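Local coordinates for protein LAO/AO transport system kinase (Escherichia coli, PDB 2P67) that is a member of the MeaB family of P-loop NTPases and probably binds a nucleotide at a P-loop beside a parallel sheet, at residues 67-70 with 71-75; 207-210 with 211-215; 256-259 with 260-264; 269-272 with 273-277. All coordinates share one frame; numbering follows the deposited sequence.

Contact 1 of 4, residues 67-70 with 71-75; sequences AGKS and TFLEA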
loop_
_atom_site.group_PDB
_atom_site.type_symbol
_atom_site.label_atom_id
_atom_site.label_comp_id
_atom_site.label_asym_id
_atom_site.label_seq_id
_atom_site.Cartn_x
_atom_site.Cartn_y
_atom_site.Cartn_z
ATOM N N ALA A 67 -2.118 -5.137 -25.514
ATOM C CA ALA A 67 -3.318 -5.784 -24.952
ATOM C C ALA A 67 -4.592 -5.541 -25.769
ATOM O O ALA A 67 -5.637 -6.144 -25.482
ATOM C CB ALA A 67 -3.532 -5.369 -23.492
ATOM N N GLY A 68 -4.504 -4.638 -26.751
ATOM C CA GLY A 68 -5.608 -4.337 -27.671
ATOM C C GLY A 68 -6.656 -3.417 -27.064
ATOM O O GLY A 68 -7.856 -3.577 -27.317
ATOM N N LYS A 69 -6.192 -2.455 -26.265
ATOM C CA LYS A 69 -7.072 -1.546 -25.533
ATOM C C LYS A 69 -7.948 -0.731 -26.491
ATOM O O LYS A 69 -9.153 -0.584 -26.256
ATOM C CB LYS A 69 -6.248 -0.628 -24.617
ATOM C CG LYS A 69 -7.050 0.440 -23.888
ATOM C CD LYS A 69 -6.287 1.050 -22.709
ATOM C CE LYS A 69 -4.977 1.735 -23.091
ATOM N NZ LYS A 69 -5.141 2.979 -23.904
ATOM N N SER A 70 -7.350 -0.205 -27.557
ATOM C CA SER A 70 -8.095 0.611 -28.529
ATOM C C SER A 70 -9.255 -0.163 -29.171
ATOM O O SER A 70 -10.371 0.343 -29.246
ATOM C CB SER A 70 -7.167 1.152 -29.623
ATOM O OG SER A 70 -6.287 2.142 -29.110
ATOM N N THR A 71 -8.983 -1.378 -29.650
ATOM C CA THR A 71 -10.023 -2.183 -30.309
ATOM C C THR A 71 -11.099 -2.608 -29.326
ATOM O O THR A 71 -12.296 -2.598 -29.653
ATOM C CB THR A 71 -9.453 -3.413 -31.065
ATOM O OG1 THR A 71 -8.866 -4.348 -30.142
ATOM C CG2 THR A 71 -8.408 -2.969 -32.064
ATOM N N PHE A 72 -10.671 -2.970 -28.112
ATOM C CA PHE A 72 -11.611 -3.323 -27.061
ATOM C C PHE A 72 -12.534 -2.154 -26.724
ATOM O O PHE A 72 -13.743 -2.330 -26.676
ATOM C CB PHE A 72 -10.900 -3.826 -25.788
ATOM C CG PHE A 72 -11.827 -3.968 -24.617
ATOM C CD1 PHE A 72 -12.657 -5.078 -24.516
ATOM C CD2 PHE A 72 -11.901 -2.976 -23.640
ATOM C CE1 PHE A 72 -13.542 -5.209 -23.457
ATOM C CE2 PHE A 72 -12.786 -3.093 -22.571
ATOM C CZ PHE A 72 -13.611 -4.223 -22.478
ATOM N N LEU A 73 -11.963 -0.979 -26.466
ATOM C CA LEU A 73 -12.760 0.197 -26.139
ATOM C C LEU A 73 -13.778 0.557 -27.214
ATOM O O LEU A 73 -14.915 0.925 -26.908
ATOM C CB LEU A 73 -11.864 1.392 -25.843
ATOM C CG LEU A 73 -11.164 1.343 -24.486
ATOM C CD1 LEU A 73 -10.135 2.465 -24.423
ATOM C CD2 LEU A 73 -12.176 1.419 -23.327
ATOM N N GLU A 74 -13.362 0.453 -28.469
ATOM C CA GLU A 74 -14.264 0.705 -29.590
ATOM C C GLU A 74 -15.421 -0.292 -29.586
ATOM O O GLU A 74 -16.584 0.101 -29.640
ATOM C CB GLU A 74 -13.502 0.646 -30.921
ATOM C CG GLU A 74 -14.413 0.945 -32.121
ATOM C CD GLU A 74 -13.778 0.584 -33.455
ATOM O OE1 GLU A 74 -13.079 -0.445 -33.535
ATOM O OE2 GLU A 74 -13.999 1.330 -34.436
ATOM N N ALA A 75 -15.102 -1.580 -29.523
ATOM C CA ALA A 75 -16.138 -2.616 -29.478
ATOM C C ALA A 75 -17.059 -2.465 -28.266
ATOM O O ALA A 75 -18.274 -2.537 -28.389
ATOM C CB ALA A 75 -15.506 -4.016 -29.539
#
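Gly68 O and Phe72 N make the first backbone bond of the helix, 3.0 Å long and nearly straight at 163°. Gly68 is the N-cap residue, with positive phi. The next two residues repeat the pattern. Leu73 N reaches Lys69 O at 2.8 Å, and Glu74 N reaches Ser70 O at 3.1 Å.

One side-chain hydroxyl also comes close to Gly68 O. Thr71 OG1 sits between its own backbone N and carbonyl carbon (chi1 65°), which turns it back to 3.1 Å from Gly68 O. Its proton may instead serve another acceptor. Asn202 ND2 makes a weak bond to this hydroxyl.

The apolar contact is between Lys69 and Leu73. They lie side by side and point the same way, with Lys69 CG 3.7 Å from Leu73 CD1. Further out the lysine chain bends at chi3 and chi4, and its NZ forms a salt bridge with Glu155. Leu73 packs on Ile153 of strand 151-157, while Phe72 packs on Leu176 of strand 172-177 and on helix 248-264.

Gly68, Lys69 and Ser70 fit the end of a Walker A sequence. The turn into helix 69-82 is consistent with the P-loop of a P-loop NTPase.

Contact 2 of 4, residues 207-210 with 211-215; sequences DNHT and NVAIA
His209 O accepts the shortest polar bond here, from Ala213 N at 2.8 Å with an angle of 159° at the hydrogen. It belongs to the first turn of helix 209-225. The bonds beside it are Val212 N to Asn208 O, 3.1 Å, and Ile214 N to Thr210 O, 2.9 Å.

Asn208 is the N-cap residue, yet its side chain makes no capping bond. With chi1 at 55°, CG lies between the backbone N and the carbonyl carbon. The amide is therefore carried to the side of Val212, where ND2 packs 3.6 Å from CG2. The two side chains pass each other at a slant. The polar partner of Asn208 ND2 is Lys203 O, through a weak hydrogen bond. A water lies at the helix start. It accepts from Asn211 N at 3.0 Å and gives a weak bond to Asp207 O, so it links the loop residue to the first turn.

The other side-chain contacts are carbon to carbon and lie on the exposed surface. Thr210 CG2 meets Ile214 CD1 at 3.8 Å, again at a slant. The methyl, not the hydroxyl, faces Ile214. His209 CE1 approaches Ala213 CB at 4.1 Å, and the methyl stands oblique to the ring.

Val212 is the buried residue of the group. Its side chain and that of His209 touch Asp204 in the loop after strand 198-201. Helix 209-225 is the helix of the beta-alpha-beta unit that runs from strand 198-201 to strand 236-239, at one end of the parallel sheet.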
loop_
_atom_site.group_PDB
_atom_site.type_symbol
_atom_site.label_atom_id
_atom_site.label_comp_id
_atom_site.label_asym_id
_atom_site.label_seq_id
_atom_site.Cartn_x
_atom_site.Cartn_y
_atom_site.Cartn_z
ATOM N N ASP A 207 -5.020 -18.308 -33.949
ATOM C CA ASP A 207 -4.342 -19.519 -33.496
ATOM C C ASP A 207 -3.842 -19.525 -32.044
ATOM O O ASP A 207 -3.321 -20.542 -31.572
ATOM C CB ASP A 207 -3.224 -19.891 -34.471
ATOM C CG ASP A 207 -3.760 -20.352 -35.815
ATOM O OD1 ASP A 207 -4.746 -21.136 -35.835
ATOM O OD2 ASP A 207 -3.197 -19.936 -36.853
ATOM N N ASN A 208 -4.010 -18.430 -31.313
ATOM C CA ASN A 208 -3.519 -18.452 -29.938
ATOM C C ASN A 208 -4.558 -18.732 -28.835
ATOM O O ASN A 208 -4.447 -18.195 -27.739
ATOM C CB ASN A 208 -2.631 -17.240 -29.611
ATOM C CG ASN A 208 -3.301 -15.916 -29.893
ATOM O OD1 ASN A 208 -3.710 -15.647 -31.023
ATOM N ND2 ASN A 208 -3.387 -15.056 -28.867
ATOM N N HIS A 209 -5.543 -19.589 -29.111
ATOM C CA HIS A 209 -6.523 -19.929 -28.065
ATOM C C HIS A 209 -5.874 -20.528 -26.803
ATOM O O HIS A 209 -6.235 -20.165 -25.681
ATOM C CB HIS A 209 -7.651 -20.844 -28.556
ATOM C CG HIS A 209 -8.710 -21.073 -27.520
ATOM N ND1 HIS A 209 -8.506 -21.865 -26.407
ATOM C CD2 HIS A 209 -9.964 -20.577 -27.399
ATOM C CE1 HIS A 209 -9.590 -21.856 -25.654
ATOM N NE2 HIS A 209 -10.489 -21.083 -26.235
ATOM N N THR A 210 -4.940 -21.450 -26.983
ATOM C CA THR A 210 -4.298 -22.104 -25.846
ATOM C C THR A 210 -3.498 -21.102 -24.999
ATOM O O THR A 210 -3.593 -21.114 -23.769
ATOM C CB THR A 210 -3.428 -23.303 -26.302
ATOM O OG1 THR A 210 -4.292 -24.326 -26.827
ATOM C CG2 THR A 210 -2.638 -23.906 -25.133
ATOM N N ASN A 211 -2.737 -20.229 -25.663
ATOM C CA ASN A 211 -1.983 -19.182 -24.946
ATOM C C ASN A 211 -2.911 -18.277 -24.130
ATOM O O ASN A 211 -2.609 -17.959 -22.978
ATOM C CB ASN A 211 -1.098 -18.378 -25.913
ATOM C CG ASN A 211 0.086 -19.198 -26.432
ATOM O OD1 ASN A 211 0.616 -20.061 -25.725
ATOM N ND2 ASN A 211 0.493 -18.941 -27.675
ATOM N N VAL A 212 -4.046 -17.910 -24.722
ATOM C CA VAL A 212 -5.086 -17.108 -24.045
ATOM C C VAL A 212 -5.704 -17.882 -22.861
ATOM O O VAL A 212 -5.870 -17.329 -21.763
ATOM C CB VAL A 212 -6.189 -16.671 -25.036
ATOM C CG1 VAL A 212 -7.392 -16.088 -24.319
ATOM C CG2 VAL A 212 -5.637 -15.688 -26.089
ATOM N N ALA A 213 -6.016 -19.157 -23.075
ATOM C CA ALA A 213 -6.596 -19.984 -21.992
ATOM C C ALA A 213 -5.652 -20.121 -20.795
ATOM O O ALA A 213 -6.103 -20.134 -19.637
ATOM C CB ALA A 213 -6.982 -21.362 -22.508
ATOM N N ILE A 214 -4.353 -20.233 -21.068
ATOM C CA ILE A 214 -3.357 -20.370 -20.010
ATOM C C ILE A 214 -3.240 -19.054 -19.218
ATOM O O ILE A 214 -3.201 -19.059 -17.984
ATOM C CB ILE A 214 -1.977 -20.850 -20.578
ATOM C CG1 ILE A 214 -2.099 -22.320 -21.045
ATOM C CG2 ILE A 214 -0.840 -20.711 -19.517
ATOM C CD1 ILE A 214 -0.926 -22.779 -21.934
ATOM N N ALA A 215 -3.205 -17.930 -19.935
ATOM C CA ALA A 215 -3.155 -16.633 -19.264
ATOM C C ALA A 215 -4.423 -16.406 -18.411
ATOM O O ALA A 215 -4.362 -16.004 -17.247
ATOM C CB ALA A 215 -2.977 -15.504 -20.302
HETATM O O HOH W 1 -1.877 -20.582 -28.566
#

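Contact 3 of 4, residues 256-259 with 260-264; sequences IDFK and TALTA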
loop_
_atom_site.group_PDB
_atom_site.type_symbol
_atom_site.label_atom_id
_atom_site.label_comp_id
_atom_site.label_asym_id
_atom_site.label_seq_id
_atom_site.Cartn_x
_atom_site.Cartn_y
_atom_site.Cartn_z
ATOM N N ILE A 256 -22.405 -5.556 -15.166
ATOM C CA ILE A 256 -23.744 -5.441 -14.577
ATOM C C ILE A 256 -23.864 -6.318 -13.313
ATOM O O ILE A 256 -24.377 -5.868 -12.299
ATOM C CB ILE A 256 -24.858 -5.737 -15.614
ATOM C CG1 ILE A 256 -24.869 -4.636 -16.680
ATOM C CG2 ILE A 256 -26.231 -5.832 -14.918
ATOM C CD1 ILE A 256 -25.648 -5.000 -17.923
ATOM N N ASP A 257 -23.346 -7.548 -13.375
ATOM C CA ASP A 257 -23.314 -8.461 -12.225
ATOM C C ASP A 257 -22.543 -7.854 -11.035
ATOM O O ASP A 257 -22.969 -7.943 -9.877
ATOM C CB ASP A 257 -22.684 -9.807 -12.638
ATOM C CG ASP A 257 -23.618 -10.678 -13.491
ATOM O OD1 ASP A 257 -24.837 -10.369 -13.615
ATOM O OD2 ASP A 257 -23.119 -11.681 -14.056
ATOM N N PHE A 258 -21.413 -7.217 -11.336
ATOM C CA PHE A 258 -20.638 -6.473 -10.329
ATOM C C PHE A 258 -21.498 -5.380 -9.665
ATOM O O PHE A 258 -21.549 -5.280 -8.433
ATOM C CB PHE A 258 -19.374 -5.861 -10.982
ATOM C CG PHE A 258 -18.581 -4.951 -10.058
ATOM C CD1 PHE A 258 -17.532 -5.467 -9.277
ATOM C CD2 PHE A 258 -18.873 -3.573 -9.979
ATOM C CE1 PHE A 258 -16.783 -4.637 -8.409
ATOM C CE2 PHE A 258 -18.134 -2.735 -9.104
ATOM C CZ PHE A 258 -17.078 -3.266 -8.332
ATOM N N LYS A 259 -22.145 -4.558 -10.493
ATOM C CA LYS A 259 -23.020 -3.470 -10.014
ATOM C C LYS A 259 -24.132 -4.003 -9.120
ATOM O O LYS A 259 -24.356 -3.477 -8.039
ATOM C CB LYS A 259 -23.632 -2.684 -11.179
ATOM C CG LYS A 259 -24.421 -1.448 -10.691
ATOM C CD LYS A 259 -24.721 -0.448 -11.816
ATOM C CE LYS A 259 -25.246 0.867 -11.204
ATOM N NZ LYS A 259 -25.440 1.987 -12.183
ATOM N N THR A 260 -24.799 -5.067 -9.566
ATOM C CA THR A 260 -25.793 -5.793 -8.751
ATOM C C THR A 260 -25.250 -6.248 -7.393
ATOM O O THR A 260 -25.848 -5.981 -6.346
ATOM C CB THR A 260 -26.338 -7.021 -9.547
ATOM O OG1 THR A 260 -26.910 -6.545 -10.761
ATOM C CG2 THR A 260 -27.409 -7.761 -8.746
ATOM N N ALA A 261 -24.089 -6.902 -7.395
ATOM C CA ALA A 261 -23.516 -7.418 -6.162
ATOM C C ALA A 261 -23.151 -6.325 -5.150
ATOM O O ALA A 261 -23.359 -6.480 -3.934
ATOM C CB ALA A 261 -22.310 -8.268 -6.473
ATOM N N LEU A 262 -22.572 -5.233 -5.639
ATOM C CA LEU A 262 -22.126 -4.170 -4.740
ATOM C C LEU A 262 -23.274 -3.279 -4.291
ATOM O O LEU A 262 -23.265 -2.787 -3.158
ATOM C CB LEU A 262 -21.009 -3.328 -5.375
ATOM C CG LEU A 262 -19.610 -3.777 -4.939
ATOM C CD1 LEU A 262 -19.313 -5.097 -5.669
ATOM C CD2 LEU A 262 -18.571 -2.721 -5.272
ATOM N N THR A 263 -24.255 -3.073 -5.163
ATOM C CA THR A 263 -25.410 -2.233 -4.776
ATOM C C THR A 263 -26.384 -2.930 -3.838
ATOM O O THR A 263 -27.080 -2.250 -3.077
ATOM C CB THR A 263 -26.171 -1.599 -5.970
ATOM O OG1 THR A 263 -26.752 -2.621 -6.778
ATOM C CG2 THR A 263 -25.223 -0.735 -6.821
ATOM N N ALA A 264 -26.418 -4.268 -3.872
ATOM C CA ALA A 264 -27.285 -5.056 -2.959
ATOM C C ALA A 264 -27.033 -4.774 -1.471
ATOM O O ALA A 264 -27.966 -4.755 -0.655
ATOM C CB ALA A 264 -27.169 -6.555 -3.256
HETATM O O HOH W 2 -26.860 -8.858 -12.267
#
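Phe258 and Leu262 form the tight, buried part of this contact. Leu262 CD1 lies over one face of the Phe258 ring in a CH-pi contact, 4.0 Å from the centroid and 18° off the ring normal. Its other methyl, CD2, reaches the far end of the ring, 3.4 Å from CZ. Phe258 CG is turned opposite its backbone N (chi1 174°), and the ring then runs along the side where Leu262 stands. Trp233 meets the same ring edge-to-face.

On the solvent side, Thr260 and Thr263 are exposed and side chains touch little. Lys259 CG and Thr263 CG2 are 4.0 Å apart, and the lysine chain continues outward fully extended. Polar bonds to the backbone dominate here. Lys259 O is gripped twice by Thr263. The backbone N reaches it at 2.9 Å and OG1 at 2.8 Å, from opposite faces of the carbonyl plane. One turn earlier, Ile256 O accepts Thr260 N at 2.9 Å, nearly straight at 175°. Thr260 OG1 is 3.0 Å from the same oxygen, but its proton has another acceptor within reach. A water donates to Asp257 OD1 and also bonds Thr260 OG1. The other carboxylate oxygen of Asp257, OD2, forms a salt bridge with Arg236.

These residues make up the last turns of helix 248-264. Asp257 ties the helix to strand 236-239 through Arg236. Phe258, Ala261 and Leu262 pack on the loops that carry Asp197, Tyr230 and Trp233. Leu262 is also joined by a backbone hydrogen bond to Leu268 at the start of helix 267-294.

Contact 4 of 4, residues 269-272 with 273-277; sequences QQVR and QQQSV. With NA (sodium ion), chain B.
Gln270 and Gln274 stack their side-chain amides, with planes 14° apart. Gln274 NE2 lies 3.8 Å from Gln270 OE1, which is contact and not a hydrogen bond. Both oxygens turn instead to Arg267 NH1, weakly in the case of Gln270. The amide of Gln275 comes alongside a methyl, with NE2 3.7 Å from Val271 CG1. That NE2 donates to Val170 O.

A sodium ion sits on another face of the same turns. It is bound by Arg272 O at 2.7 Å and by Ser276 OG at 2.6 Å. The serine hydroxyl lies opposite its own carbonyl carbon (chi1 -76°), which brings it to the same side of the helix as Arg272 O. Four waters complete the shell, and one of them donates to Gln275 OE1 at 2.8 Å. Arg272 O also accepts Ser276 N at 3.2 Å, so the ion and the helix bond share one oxygen. The positive end of Arg272 forms a salt bridge with Asp171.

The contact lies near the start of helix 267-294. Gln275 and Arg272 bond to Val170 and Asp171, just before strand 172-177. Gln273 and Val277 reach Lys310 and Leu306 of the second subunit, Gln273 through a weak bond.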
loop_
_atom_site.group_PDB
_atom_site.type_symbol
_atom_site.label_atom_id
_atom_site.label_comp_id
_atom_site.label_asym_id
_atom_site.label_seq_id
_atom_site.Cartn_x
_atom_site.Cartn_y
_atom_site.Cartn_z
ATOM N N GLN A 269 -22.174 2.775 -3.011
ATOM C CA GLN A 269 -22.270 4.121 -2.409
ATOM C C GLN A 269 -21.139 4.361 -1.407
ATOM O O GLN A 269 -20.532 5.439 -1.377
ATOM C CB GLN A 269 -23.637 4.319 -1.714
ATOM C CG GLN A 269 -24.805 4.569 -2.660
ATOM C CD GLN A 269 -26.194 4.310 -2.020
ATOM O OE1 GLN A 269 -26.478 3.202 -1.483
ATOM N NE2 GLN A 269 -27.078 5.329 -2.101
ATOM N N GLN A 270 -20.854 3.363 -0.571
ATOM C CA GLN A 270 -19.782 3.487 0.409
ATOM C C GLN A 270 -18.420 3.672 -0.260
ATOM O O GLN A 270 -17.640 4.549 0.131
ATOM C CB GLN A 270 -19.761 2.278 1.344
ATOM C CG GLN A 270 -18.941 2.560 2.577
ATOM C CD GLN A 270 -18.549 1.316 3.299
ATOM O OE1 GLN A 270 -17.936 0.414 2.717
ATOM N NE2 GLN A 270 -18.879 1.254 4.587
ATOM N N VAL A 271 -18.168 2.868 -1.290
ATOM C CA VAL A 271 -16.942 2.974 -2.079
ATOM C C VAL A 271 -16.768 4.388 -2.634
ATOM O O VAL A 271 -15.719 5.009 -2.436
ATOM C CB VAL A 271 -16.887 1.911 -3.197
ATOM C CG1 VAL A 271 -15.736 2.217 -4.208
ATOM C CG2 VAL A 271 -16.678 0.526 -2.576
ATOM N N ARG A 272 -17.802 4.901 -3.297
ATOM C CA ARG A 272 -17.770 6.251 -3.869
ATOM C C ARG A 272 -17.470 7.339 -2.817
ATOM O O ARG A 272 -16.635 8.230 -3.059
ATOM C CB ARG A 272 -19.073 6.549 -4.598
ATOM C CG ARG A 272 -19.292 5.715 -5.830
ATOM C CD ARG A 272 -20.713 5.870 -6.297
ATOM N NE ARG A 272 -20.861 5.545 -7.711
ATOM C CZ ARG A 272 -21.954 5.788 -8.412
ATOM N NH1 ARG A 272 -23.000 6.362 -7.807
ATOM N NH2 ARG A 272 -22.020 5.453 -9.699
ATOM N N GLN A 273 -18.124 7.251 -1.659
ATOM C CA GLN A 273 -17.866 8.190 -0.543
ATOM C C GLN A 273 -16.428 8.091 -0.025
ATOM O O GLN A 273 -15.753 9.114 0.162
ATOM C CB GLN A 273 -18.888 7.980 0.589
ATOM C CG GLN A 273 -18.502 8.595 1.945
ATOM C CD GLN A 273 -18.695 10.117 2.039
ATOM O OE1 GLN A 273 -18.596 10.688 3.141
ATOM N NE2 GLN A 273 -18.966 10.780 0.897
ATOM N N GLN A 274 -15.959 6.866 0.194
ATOM C CA GLN A 274 -14.593 6.614 0.626
ATOM C C GLN A 274 -13.558 7.135 -0.359
ATOM O O GLN A 274 -12.520 7.640 0.063
ATOM C CB GLN A 274 -14.362 5.130 0.860
ATOM C CG GLN A 274 -15.008 4.591 2.119
ATOM C CD GLN A 274 -14.740 3.105 2.315
ATOM O OE1 GLN A 274 -14.380 2.382 1.369
ATOM N NE2 GLN A 274 -14.930 2.635 3.545
ATOM N N GLN A 275 -13.829 7.010 -1.665
ATOM C CA GLN A 275 -12.900 7.504 -2.676
ATOM C C GLN A 275 -12.764 9.028 -2.581
ATOM O O GLN A 275 -11.668 9.575 -2.669
ATOM C CB GLN A 275 -13.364 7.124 -4.080
ATOM C CG GLN A 275 -13.238 5.644 -4.387
ATOM C CD GLN A 275 -13.712 5.270 -5.792
ATOM O OE1 GLN A 275 -14.448 6.016 -6.448
ATOM N NE2 GLN A 275 -13.303 4.090 -6.246
ATOM N N SER A 276 -13.888 9.706 -2.382
ATOM C CA SER A 276 -13.885 11.173 -2.367
ATOM C C SER A 276 -13.204 11.696 -1.117
ATOM O O SER A 276 -12.414 12.616 -1.189
ATOM C CB SER A 276 -15.307 11.710 -2.508
ATOM O OG SER A 276 -15.712 11.575 -3.881
ATOM N N VAL A 277 -13.497 11.074 0.022
ATOM C CA VAL A 277 -12.863 11.423 1.289
ATOM C C VAL A 277 -11.352 11.167 1.185
ATOM O O VAL A 277 -10.548 12.037 1.548
ATOM C CB VAL A 277 -13.505 10.659 2.480
ATOM C CG1 VAL A 277 -12.686 10.829 3.762
ATOM C CG2 VAL A 277 -14.971 11.110 2.690
HETATM NA NA NA B . -16.714 9.737 -5.349
HETATM O O HOH W 3 -13.284 3.305 -1.610
HETATM O O HOH W 4 -14.411 8.808 -6.935
HETATM O O HOH W 5 -17.783 8.457 -7.362
HETATM O O HOH W 6 -16.893 11.331 -7.531
HETATM O O HOH W 7 -18.942 10.773 -4.263
#

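How the contacts relate
The four contacts come in series along the chain, each within one helix: 69-82, 209-225, 248-264 and 267-294. All belong to the MeaB-like part of the chain. Contacts 1 and 2 are at the starts of helices that follow strands of the parallel sheet, with centres about 18 Å apart. Contact 3 lies about 24 Å from contact 1, centre to centre, yet an earlier part of helix 248-264, at Ile248 and Ile251, packs on Phe72. Contacts 3 and 4 are in consecutive helices, with nearest atoms about 5 Å apart. Contacts 2 and 4 are the most distant, about 38 Å between centres. The series thus leads from the probable nucleotide-binding loop to a helix that touches the second subunit.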